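Local coordinates for protein soluble lytic murein transglycosylase (Pseudomonas aeruginosa, PDB 5OHU) that acts as a lytic transglycosylase in peptidoglycan turnover, probably cleaving the glycan strands of the cell wall both from their ends and internally, at residues 326-329 / 330-334; 361-364 / 365-368; 591-595 / 596-600. All coordinates share one frame; numbering follows the deposited sequence.

Interaction 1: residues 326-329 / 330-334; sequences AYAL and TRKLP
Tyr327 and Arg331, one helical turn apart at the end of helix 323-330, meet through both a ring face and a phenol oxygen. The aliphatic part of the arginine makes a CH-pi contact: CG lies 4.2 Å from the centroid of the Tyr327 ring, over one face but shifted toward the rim. Bends at its second and third torsions fold the chain along the tyrosine, so that NH1 reaches OH of Tyr327 in a weak hydrogen bond of 3.2 Å. The guanidinium is turned 51° from the ring plane.

The backbone bonds record a helix running out. Thr330 N and Arg331 N bond to Ala326 O and Tyr327 O, four residues back, whereas Lys332 N reaches back only three, to Leu329 O at 3.0 Å, as the chain enters the type I turn from Thr330 to Leu333. Tyr327 O also accepts from Thr330 OG1 at 2.7 Å, a bond allowed by chi1 of 64°, which places the hydroxyl between the backbone N and the carbonyl carbon. The same hydroxyl bonds to Gln347 of helix 341-354; Tyr327 packs there on Leu351 and Leu329 on Thr314 of helix 307-319, placing the turn between the two.

A water bridges Ala328 O (2.7 Å) and Lys332 NZ. The Thr330 hydroxyl on Tyr327 O and this water on Ala328 O fit a helix end whose carbonyls stay satisfied as the chain turns toward Pro334.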
ATOM      1  N   ALA A 326       8.730  22.144  18.382  1.00 11.72           N
ATOM      2  CA  ALA A 326       7.746  21.217  17.834  1.00 17.43           C
ATOM      3  C   ALA A 326       6.347  21.803  17.948  1.00 11.98           C
ATOM      4  O   ALA A 326       5.559  21.758  16.996  1.00 14.00           O
ATOM      5  CB  ALA A 326       7.834  19.863  18.542  1.00 11.41           C
ATOM      6  N   TYR A 327       6.036  22.407  19.094  1.00 12.11           N
ATOM      7  CA  TYR A 327       4.733  23.039  19.237  1.00 12.44           C
ATOM      8  C   TYR A 327       4.540  24.163  18.216  1.00 22.96           C
ATOM      9  O   TYR A 327       3.489  24.256  17.566  1.00 15.79           O
ATOM     10  CB  TYR A 327       4.571  23.555  20.661  1.00 12.55           C
ATOM     11  CG  TYR A 327       3.360  24.426  20.798  1.00 17.70           C
ATOM     12  CD1 TYR A 327       2.091  23.860  20.894  1.00 16.25           C
ATOM     13  CD2 TYR A 327       3.472  25.813  20.787  1.00 15.90           C
ATOM     14  CE1 TYR A 327       0.963  24.645  21.001  1.00 19.02           C
ATOM     15  CE2 TYR A 327       2.338  26.621  20.891  1.00 18.43           C
ATOM     16  CZ  TYR A 327       1.086  26.023  21.002  1.00 24.34           C
ATOM     17  OH  TYR A 327      -0.047  26.794  21.119  1.00 24.60           O
ATOM     18  N   ALA A 328       5.541  25.039  18.068  1.00 17.11           N
ATOM     19  CA  ALA A 328       5.396  26.158  17.138  1.00 19.02           C
ATOM     20  C   ALA A 328       5.213  25.649  15.724  1.00 20.68           C
ATOM     21  O   ALA A 328       4.464  26.229  14.925  1.00 19.27           O
ATOM     22  CB  ALA A 328       6.614  27.083  17.210  1.00 15.61           C
ATOM     23  N   LEU A 329       5.866  24.547  15.398  1.00 16.05           N
ATOM     24  CA  LEU A 329       5.662  24.003  14.076  1.00 13.16           C
ATOM     25  C   LEU A 329       4.246  23.440  13.918  1.00 22.83           C
ATOM     26  O   LEU A 329       3.639  23.601  12.850  1.00 14.57           O
ATOM     27  CB  LEU A 329       6.732  22.970  13.788  1.00 14.66           C
ATOM     28  CG  LEU A 329       6.778  22.416  12.366  1.00 27.79           C
ATOM     29  CD1 LEU A 329       6.864  23.511  11.317  1.00 28.93           C
ATOM     30  CD2 LEU A 329       7.995  21.555  12.291  1.00 22.55           C
ATOM     31  N   THR A 330       3.672  22.811  14.960  1.00 12.69           N
ATOM     32  CA  THR A 330       2.315  22.290  14.759  1.00 12.84           C
ATOM     33  C   THR A 330       1.324  23.416  14.495  1.00 21.38           C
ATOM     34  O   THR A 330       0.311  23.183  13.832  1.00 25.99           O
ATOM     35  CB  THR A 330       1.796  21.452  15.941  1.00 13.92           C
ATOM     36  OG1 THR A 330       1.682  22.260  17.117  1.00 17.98           O
ATOM     37  CG2 THR A 330       2.732  20.261  16.245  1.00 12.35           C
ATOM     38  N   ARG A 331       1.624  24.639  14.944  1.00 22.67           N
ATOM     39  CA  ARG A 331       0.753  25.791  14.715  1.00 23.86           C
ATOM     40  C   ARG A 331       0.776  26.290  13.274  1.00 24.50           C
ATOM     41  O   ARG A 331      -0.131  27.024  12.874  1.00 24.74           O
ATOM     42  CB  ARG A 331       1.153  26.934  15.645  1.00 20.85           C
ATOM     43  CG  ARG A 331       1.068  26.585  17.103  1.00 28.34           C
ATOM     44  CD  ARG A 331      -0.337  26.766  17.659  1.00 44.48           C
ATOM     45  NE  ARG A 331      -0.858  28.107  17.406  1.00 58.18           N
ATOM     46  CZ  ARG A 331      -0.461  29.206  18.040  1.00 64.45           C
ATOM     47  NH1 ARG A 331       0.474  29.146  18.978  1.00 70.95           N
ATOM     48  NH2 ARG A 331      -1.003  30.374  17.731  1.00 61.55           N
ATOM     49  N   LYS A 332       1.777  25.920  12.484  1.00 26.90           N
ATOM     50  CA  LYS A 332       1.924  26.434  11.126  1.00 28.52           C
ATOM     51  C   LYS A 332       1.590  25.393  10.059  1.00 25.65           C
ATOM     52  O   LYS A 332       1.795  25.656   8.874  1.00 28.01           O
ATOM     53  CB  LYS A 332       3.354  26.935  10.900  1.00 32.74           C
ATOM     54  CG  LYS A 332       3.847  28.019  11.862  1.00 39.01           C
ATOM     55  CD  LYS A 332       5.355  28.261  11.675  1.00 45.35           C
ATOM     56  CE  LYS A 332       5.865  29.448  12.497  1.00 52.69           C
ATOM     57  NZ  LYS A 332       6.747  29.076  13.650  1.00 49.04           N
ATOM     58  N   LEU A 333       1.114  24.208  10.443  1.00 18.94           N
ATOM     59  CA  LEU A 333       0.926  23.113   9.490  1.00 18.09           C
ATOM     60  C   LEU A 333      -0.126  23.461   8.436  1.00 22.78           C
ATOM     61  O   LEU A 333      -1.071  24.204   8.704  1.00 16.60           O
ATOM     62  CB  LEU A 333       0.482  21.848  10.216  1.00 17.36           C
ATOM     63  CG  LEU A 333       1.455  21.319  11.272  1.00 21.02           C
ATOM     64  CD1 LEU A 333       0.826  20.171  12.035  1.00 19.37           C
ATOM     65  CD2 LEU A 333       2.704  20.862  10.552  1.00 12.64           C
ATOM     66  N   PRO A 334       0.020  22.931   7.233  1.00 23.59           N
ATOM     67  CA  PRO A 334      -1.034  23.073   6.231  1.00 21.93           C
ATOM     68  C   PRO A 334      -2.292  22.356   6.710  1.00 23.37           C
ATOM     69  O   PRO A 334      -2.237  21.412   7.499  1.00 26.08           O
ATOM     70  CB  PRO A 334      -0.461  22.367   4.994  1.00 15.76           C
ATOM     71  CG  PRO A 334       0.689  21.563   5.473  1.00 13.36           C
ATOM     72  CD  PRO A 334       1.165  22.147   6.758  1.00 15.04           C
TER
HETATM   73  O   HOH W   1       4.280  28.842  15.348  1.00 26.12           O

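Interaction 2: residues 361-364 / 365-368; sequences PIAL and YQKL
Pro361 and Tyr365 stand one turn apart on helix 360-368, a short alpha-helix in an all-helical part of the chain, and their side chains meet on its buried face. The tyrosine CG lies anti to its own carbonyl carbon (chi1 -76°), which sends the ring back along the helix toward the proline. There CE2 comes within 4.1 Å of Pro361 CB. The neighbouring ring atom, CD2, passes 3.3 Å from Pro361 O. That carbonyl accepts the nearly straight bond from Tyr365 N, 2.9 Å long with 167° at the hydrogen. The phenol OH bonds to Gln352 of helix 341-354, and the ring also touches Arg382 and Leu383 of helix 374-383, so this one side chain joins three helices.

On the exposed flank, Ile362 and Gln366 lie side by side and point the same way. Gln366 is extended beyond CG, its amide drawn alongside the isoleucine branch, with NE2 3.8 Å from Ile362 CG2; its methylene CG is closer still to the backbone, 3.3 Å from Ile362 O. That carbonyl receives Gln366 N at 3.0 Å.

Ala363 O, one residue on, takes two weak bonds, from Gln366 N and from Lys367 N, while the lysine chain leaves the backbone with its CG 3.3 Å from Ala363 O.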
ATOM      1  N   PRO A 361      -3.321  22.610  27.377  1.00 14.18           N
ATOM      2  CA  PRO A 361      -3.419  21.299  26.704  1.00 15.79           C
ATOM      3  C   PRO A 361      -4.732  20.564  26.969  1.00 16.37           C
ATOM      4  O   PRO A 361      -5.154  19.781  26.114  1.00 20.14           O
ATOM      5  CB  PRO A 361      -2.211  20.523  27.256  1.00 17.33           C
ATOM      6  CG  PRO A 361      -1.195  21.583  27.557  1.00 22.02           C
ATOM      7  CD  PRO A 361      -2.039  22.754  28.093  1.00 16.61           C
ATOM      8  N   ILE A 362      -5.407  20.821  28.096  1.00 22.52           N
ATOM      9  CA  ILE A 362      -6.666  20.135  28.416  1.00 19.58           C
ATOM     10  C   ILE A 362      -7.682  20.290  27.287  1.00 26.49           C
ATOM     11  O   ILE A 362      -8.181  19.302  26.731  1.00 30.11           O
ATOM     12  CB  ILE A 362      -7.241  20.665  29.738  1.00 28.98           C
ATOM     13  CG1 ILE A 362      -6.356  20.251  30.909  1.00 27.86           C
ATOM     14  CG2 ILE A 362      -8.680  20.185  29.919  1.00 29.53           C
ATOM     15  CD1 ILE A 362      -6.753  20.945  32.195  1.00 29.51           C
ATOM     16  N   ALA A 363      -8.024  21.536  26.948  1.00 29.07           N
ATOM     17  CA  ALA A 363      -8.995  21.771  25.884  1.00 27.46           C
ATOM     18  C   ALA A 363      -8.534  21.171  24.564  1.00 22.73           C
ATOM     19  O   ALA A 363      -9.351  20.676  23.784  1.00 28.06           O
ATOM     20  CB  ALA A 363      -9.255  23.268  25.719  1.00 23.72           C
ATOM     21  N   LEU A 364      -7.230  21.210  24.288  1.00 27.10           N
ATOM     22  CA  LEU A 364      -6.736  20.625  23.045  1.00 26.71           C
ATOM     23  C   LEU A 364      -6.989  19.117  23.012  1.00 24.18           C
ATOM     24  O   LEU A 364      -7.503  18.583  22.020  1.00 29.44           O
ATOM     25  CB  LEU A 364      -5.251  20.954  22.872  1.00 28.10           C
ATOM     26  CG  LEU A 364      -4.934  22.459  22.734  1.00 27.49           C
ATOM     27  CD1 LEU A 364      -3.434  22.704  22.724  1.00 22.76           C
ATOM     28  CD2 LEU A 364      -5.595  23.085  21.486  1.00 21.16           C
ATOM     29  N   TYR A 365      -6.677  18.421  24.109  1.00 21.95           N
ATOM     30  CA  TYR A 365      -6.931  16.983  24.165  1.00 23.44           C
ATOM     31  C   TYR A 365      -8.414  16.670  24.039  1.00 30.61           C
ATOM     32  O   TYR A 365      -8.788  15.650  23.448  1.00 26.71           O
ATOM     33  CB  TYR A 365      -6.400  16.401  25.472  1.00 15.37           C
ATOM     34  CG  TYR A 365      -4.895  16.214  25.566  1.00 13.75           C
ATOM     35  CD1 TYR A 365      -4.169  15.593  24.545  1.00 13.45           C
ATOM     36  CD2 TYR A 365      -4.201  16.679  26.680  1.00 17.46           C
ATOM     37  CE1 TYR A 365      -2.790  15.433  24.647  1.00 13.03           C
ATOM     38  CE2 TYR A 365      -2.826  16.513  26.804  1.00 15.67           C
ATOM     39  CZ  TYR A 365      -2.129  15.896  25.784  1.00 15.23           C
ATOM     40  OH  TYR A 365      -0.774  15.753  25.929  1.00 13.61           O
ATOM     41  N   GLN A 366      -9.273  17.535  24.586  1.00 31.66           N
ATOM     42  CA  GLN A 366     -10.700  17.234  24.611  1.00 33.79           C
ATOM     43  C   GLN A 366     -11.294  17.214  23.208  1.00 33.70           C
ATOM     44  O   GLN A 366     -12.191  16.415  22.924  1.00 41.29           O
ATOM     45  CB  GLN A 366     -11.424  18.232  25.505  1.00 26.63           C
ATOM     46  CG  GLN A 366     -11.202  17.956  26.976  1.00 26.94           C
ATOM     47  CD  GLN A 366     -11.728  19.058  27.865  1.00 37.29           C
ATOM     48  OE1 GLN A 366     -11.788  20.226  27.468  1.00 45.46           O
ATOM     49  NE2 GLN A 366     -12.113  18.694  29.080  1.00 38.30           N
ATOM     50  N   LYS A 367     -10.800  18.068  22.314  1.00 35.54           N
ATOM     51  CA  LYS A 367     -11.192  17.979  20.913  1.00 41.19           C
ATOM     52  C   LYS A 367     -10.908  16.612  20.318  1.00 42.38           C
ATOM     53  O   LYS A 367     -11.539  16.229  19.329  1.00 54.55           O
ATOM     54  CB  LYS A 367     -10.446  19.026  20.080  1.00 51.33           C
ATOM     55  CG  LYS A 367     -10.473  20.427  20.643  1.00 58.83           C
ATOM     56  CD  LYS A 367      -9.255  21.218  20.178  1.00 61.18           C
ATOM     57  CE  LYS A 367      -9.230  21.415  18.671  1.00 58.98           C
ATOM     58  NZ  LYS A 367      -8.443  22.628  18.301  1.00 58.85           N
ATOM     59  N   LEU A 368      -9.962  15.874  20.888  1.00 32.56           N
ATOM     60  CA  LEU A 368      -9.435  14.659  20.294  1.00 34.18           C
ATOM     61  C   LEU A 368     -10.040  13.407  20.907  1.00 43.95           C
ATOM     62  O   LEU A 368     -10.421  12.486  20.179  1.00 32.61           O
ATOM     63  CB  LEU A 368      -7.913  14.648  20.436  1.00 34.02           C
ATOM     64  CG  LEU A 368      -7.235  13.839  19.357  1.00 35.15           C
ATOM     65  CD1 LEU A 368      -7.884  14.173  18.034  1.00 29.62           C
ATOM     66  CD2 LEU A 368      -5.780  14.203  19.334  1.00 32.12           C
TER

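Interaction 3: residues 591-595 / 596-600; sequences RHLAF and DVWIE
Within the transglycosylase SLT domain, a member of the lysozyme-like group, the chain passes from the short strand 593-594 straight into helix 595-600, with Ala594 as the N-cap residue, and the first turn closes through Trp598 N to Ala594 O and Ile599 N to Phe595 O, each 3.0 Å long and bent only to 165° at the hydrogen.

Leu593, just ahead of the turn, reaches over it with both methyls. CD1 packs 3.8 Å from Val597 CG1, and CD2 comes to 3.5 Å from Trp598 CD1, meeting the indole at its edge and in its plane; the leucine crosses both side chains at about a right angle. Phe595 adopts a first torsion of 79°, with CG between backbone N and carbonyl carbon, which folds the ring over the start of the helix. Its face covers the next residue: Asp596 CB sits 4.1 Å from the ring centroid, almost on the normal, and the carboxylate is tilted only 18° from the ring plane. At the ring's edge Ile599 CD1 lies 3.9 Å from Phe595 CD2.

Asp596 OD1 turns back to the backbone, in a weak hydrogen bond from Val597 N. OD2 forms a salt bridge with Arg382 of helix 374-383 and a hydrogen bond with Tyr345 of helix 341-354. Trp598 NE1 bonds to Trp586 O and its indole packs on helix 569-578, Ile599 rests on helix 605-624, and strand 593-594 pairs antiparallel with strand 638-639.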
ATOM      1  N   ARG A 591      17.209   6.977  26.197  1.00 22.25           N
ATOM      2  CA  ARG A 591      17.212   6.964  27.654  1.00 20.66           C
ATOM      3  C   ARG A 591      15.948   7.664  28.114  1.00 21.26           C
ATOM      4  O   ARG A 591      15.725   8.828  27.755  1.00 26.28           O
ATOM      5  CB  ARG A 591      18.446   7.660  28.208  1.00 29.28           C
ATOM      6  CG  ARG A 591      18.440   7.798  29.718  1.00 43.03           C
ATOM      7  CD  ARG A 591      19.498   6.913  30.347  1.00 60.41           C
ATOM      8  NE  ARG A 591      19.857   7.350  31.694  1.00 70.32           N
ATOM      9  CZ  ARG A 591      19.561   6.676  32.800  1.00 72.64           C
ATOM     10  NH1 ARG A 591      18.909   5.522  32.722  1.00 69.06           N
ATOM     11  NH2 ARG A 591      19.930   7.151  33.985  1.00 71.99           N
ATOM     12  N   HIS A 592      15.125   6.963  28.889  1.00 16.15           N
ATOM     13  CA  HIS A 592      13.850   7.503  29.369  1.00 26.02           C
ATOM     14  C   HIS A 592      13.023   8.100  28.232  1.00 22.68           C
ATOM     15  O   HIS A 592      12.411   9.153  28.378  1.00 23.37           O
ATOM     16  CB  HIS A 592      14.072   8.549  30.457  1.00 27.39           C
ATOM     17  CG  HIS A 592      14.850   8.042  31.627  1.00 31.13           C
ATOM     18  ND1 HIS A 592      15.492   8.881  32.513  1.00 30.31           N
ATOM     19  CD2 HIS A 592      15.091   6.782  32.055  1.00 30.36           C
ATOM     20  CE1 HIS A 592      16.097   8.159  33.435  1.00 23.58           C
ATOM     21  NE2 HIS A 592      15.870   6.882  33.180  1.00 34.06           N
ATOM     22  N   LEU A 593      13.032   7.439  27.076  1.00 21.92           N
ATOM     23  CA  LEU A 593      12.241   7.894  25.942  1.00 14.20           C
ATOM     24  C   LEU A 593      10.778   7.522  26.174  1.00 11.71           C
ATOM     25  O   LEU A 593      10.468   6.392  26.546  1.00 14.91           O
ATOM     26  CB  LEU A 593      12.769   7.263  24.654  1.00 14.65           C
ATOM     27  CG  LEU A 593      12.153   7.772  23.347  1.00 17.42           C
ATOM     28  CD1 LEU A 593      12.398   9.259  23.241  1.00 21.14           C
ATOM     29  CD2 LEU A 593      12.744   7.048  22.151  1.00 19.16           C
ATOM     30  N   ALA A 594       9.881   8.472  25.996  1.00 12.10           N
ATOM     31  CA  ALA A 594       8.470   8.179  26.184  1.00 15.96           C
ATOM     32  C   ALA A 594       7.961   7.310  25.038  1.00 14.22           C
ATOM     33  O   ALA A 594       8.407   7.430  23.898  1.00 10.37           O
ATOM     34  CB  ALA A 594       7.655   9.476  26.275  1.00 10.46           C
ATOM     35  N   PHE A 595       7.006   6.436  25.355  1.00 11.77           N
ATOM     36  CA  PHE A 595       6.503   5.477  24.372  1.00 12.12           C
ATOM     37  C   PHE A 595       5.845   6.161  23.165  1.00 11.92           C
ATOM     38  O   PHE A 595       5.952   5.668  22.038  1.00 13.50           O
ATOM     39  CB  PHE A 595       5.504   4.536  25.042  1.00 16.49           C
ATOM     40  CG  PHE A 595       4.151   5.148  25.216  1.00 11.24           C
ATOM     41  CD1 PHE A 595       3.904   6.020  26.261  1.00 11.25           C
ATOM     42  CD2 PHE A 595       3.138   4.887  24.308  1.00 14.47           C
ATOM     43  CE1 PHE A 595       2.659   6.604  26.419  1.00 15.15           C
ATOM     44  CE2 PHE A 595       1.882   5.473  24.446  1.00 16.89           C
ATOM     45  CZ  PHE A 595       1.638   6.332  25.506  1.00 15.15           C
ATOM     46  N   ASP A 596       5.135   7.274  23.372  1.00 10.93           N
ATOM     47  CA  ASP A 596       4.458   7.885  22.230  1.00 11.04           C
ATOM     48  C   ASP A 596       5.448   8.590  21.297  1.00 14.37           C
ATOM     49  O   ASP A 596       5.266   8.562  20.072  1.00 12.67           O
ATOM     50  CB  ASP A 596       3.341   8.831  22.704  1.00 11.25           C
ATOM     51  CG  ASP A 596       3.834   9.912  23.650  1.00 17.58           C
ATOM     52  OD1 ASP A 596       5.016   9.884  24.043  1.00 13.79           O
ATOM     53  OD2 ASP A 596       3.029  10.798  24.010  1.00 18.85           O
ATOM     54  N   VAL A 597       6.517   9.182  21.843  1.00 10.66           N
ATOM     55  CA  VAL A 597       7.578   9.714  20.995  1.00 14.37           C
ATOM     56  C   VAL A 597       8.248   8.590  20.203  1.00 12.09           C
ATOM     57  O   VAL A 597       8.503   8.718  18.998  1.00 14.39           O
ATOM     58  CB  VAL A 597       8.608  10.495  21.837  1.00 18.13           C
ATOM     59  CG1 VAL A 597       9.831  10.885  20.959  1.00 12.25           C
ATOM     60  CG2 VAL A 597       7.990  11.737  22.454  1.00 10.47           C
ATOM     61  N   TRP A 598       8.567   7.482  20.873  1.00 12.06           N
ATOM     62  CA  TRP A 598       9.240   6.383  20.181  1.00 14.16           C
ATOM     63  C   TRP A 598       8.403   5.871  19.021  1.00 11.98           C
ATOM     64  O   TRP A 598       8.919   5.673  17.916  1.00 16.53           O
ATOM     65  CB  TRP A 598       9.555   5.233  21.136  1.00 10.33           C
ATOM     66  CG  TRP A 598      10.409   4.188  20.444  1.00 14.20           C
ATOM     67  CD1 TRP A 598      11.770   4.227  20.269  1.00 16.99           C
ATOM     68  CD2 TRP A 598       9.961   2.977  19.804  1.00 11.73           C
ATOM     69  NE1 TRP A 598      12.192   3.110  19.573  1.00 16.62           N
ATOM     70  CE2 TRP A 598      11.103   2.327  19.289  1.00 12.84           C
ATOM     71  CE3 TRP A 598       8.713   2.368  19.648  1.00 10.68           C
ATOM     72  CZ2 TRP A 598      11.028   1.112  18.619  1.00 16.54           C
ATOM     73  CZ3 TRP A 598       8.640   1.157  18.976  1.00 10.82           C
ATOM     74  CH2 TRP A 598       9.792   0.547  18.466  1.00 15.55           C
ATOM     75  N   ILE A 599       7.102   5.664  19.249  1.00 11.12           N
ATOM     76  CA  ILE A 599       6.230   5.184  18.181  1.00 11.27           C
ATOM     77  C   ILE A 599       6.189   6.190  17.049  1.00 11.85           C
ATOM     78  O   ILE A 599       6.308   5.832  15.871  1.00 13.04           O
ATOM     79  CB  ILE A 599       4.813   4.901  18.713  1.00 11.16           C
ATOM     80  CG1 ILE A 599       4.798   3.612  19.538  1.00 11.20           C
ATOM     81  CG2 ILE A 599       3.864   4.702  17.543  1.00 11.31           C
ATOM     82  CD1 ILE A 599       3.737   3.632  20.627  1.00 11.41           C
ATOM     83  N   GLU A 600       6.017   7.468  17.395  1.00 15.60           N
ATOM     84  CA  GLU A 600       5.880   8.502  16.381  1.00 10.83           C
ATOM     85  C   GLU A 600       7.127   8.610  15.514  1.00 19.87           C
ATOM     86  O   GLU A 600       7.034   8.998  14.341  1.00 13.37           O
ATOM     87  CB  GLU A 600       5.606   9.856  17.033  1.00 10.87           C
ATOM     88  CG  GLU A 600       5.080  10.867  16.044  1.00 12.54           C
ATOM     89  CD  GLU A 600       3.849  10.353  15.328  1.00 23.45           C
ATOM     90  OE1 GLU A 600       2.875   9.969  16.049  1.00 18.13           O
ATOM     91  OE2 GLU A 600       3.883  10.277  14.068  1.00 16.13           O
TER

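All three contacts are local, within a helical turn or where a helix stops or begins, yet they differ with their place. Interaction 3 is buried and largely apolar, whereas interactions 1 and 2 are partly buried, with polar or charged side chains on their exposed flanks. Interaction 1 ends a helix, interaction 2 lies along one and interaction 3 starts one. Helix 341-354 is common to them: it receives Thr330 and Tyr327 from the first, Tyr365 from the second and Asp596 from the third. Helix 374-383 likewise serves both 361-368 and 591-600, with Arg382 touched by Tyr365 and salt-bridged to Asp596. The contacts themselves do not touch, their centres lying about 16 to 21 Å apart.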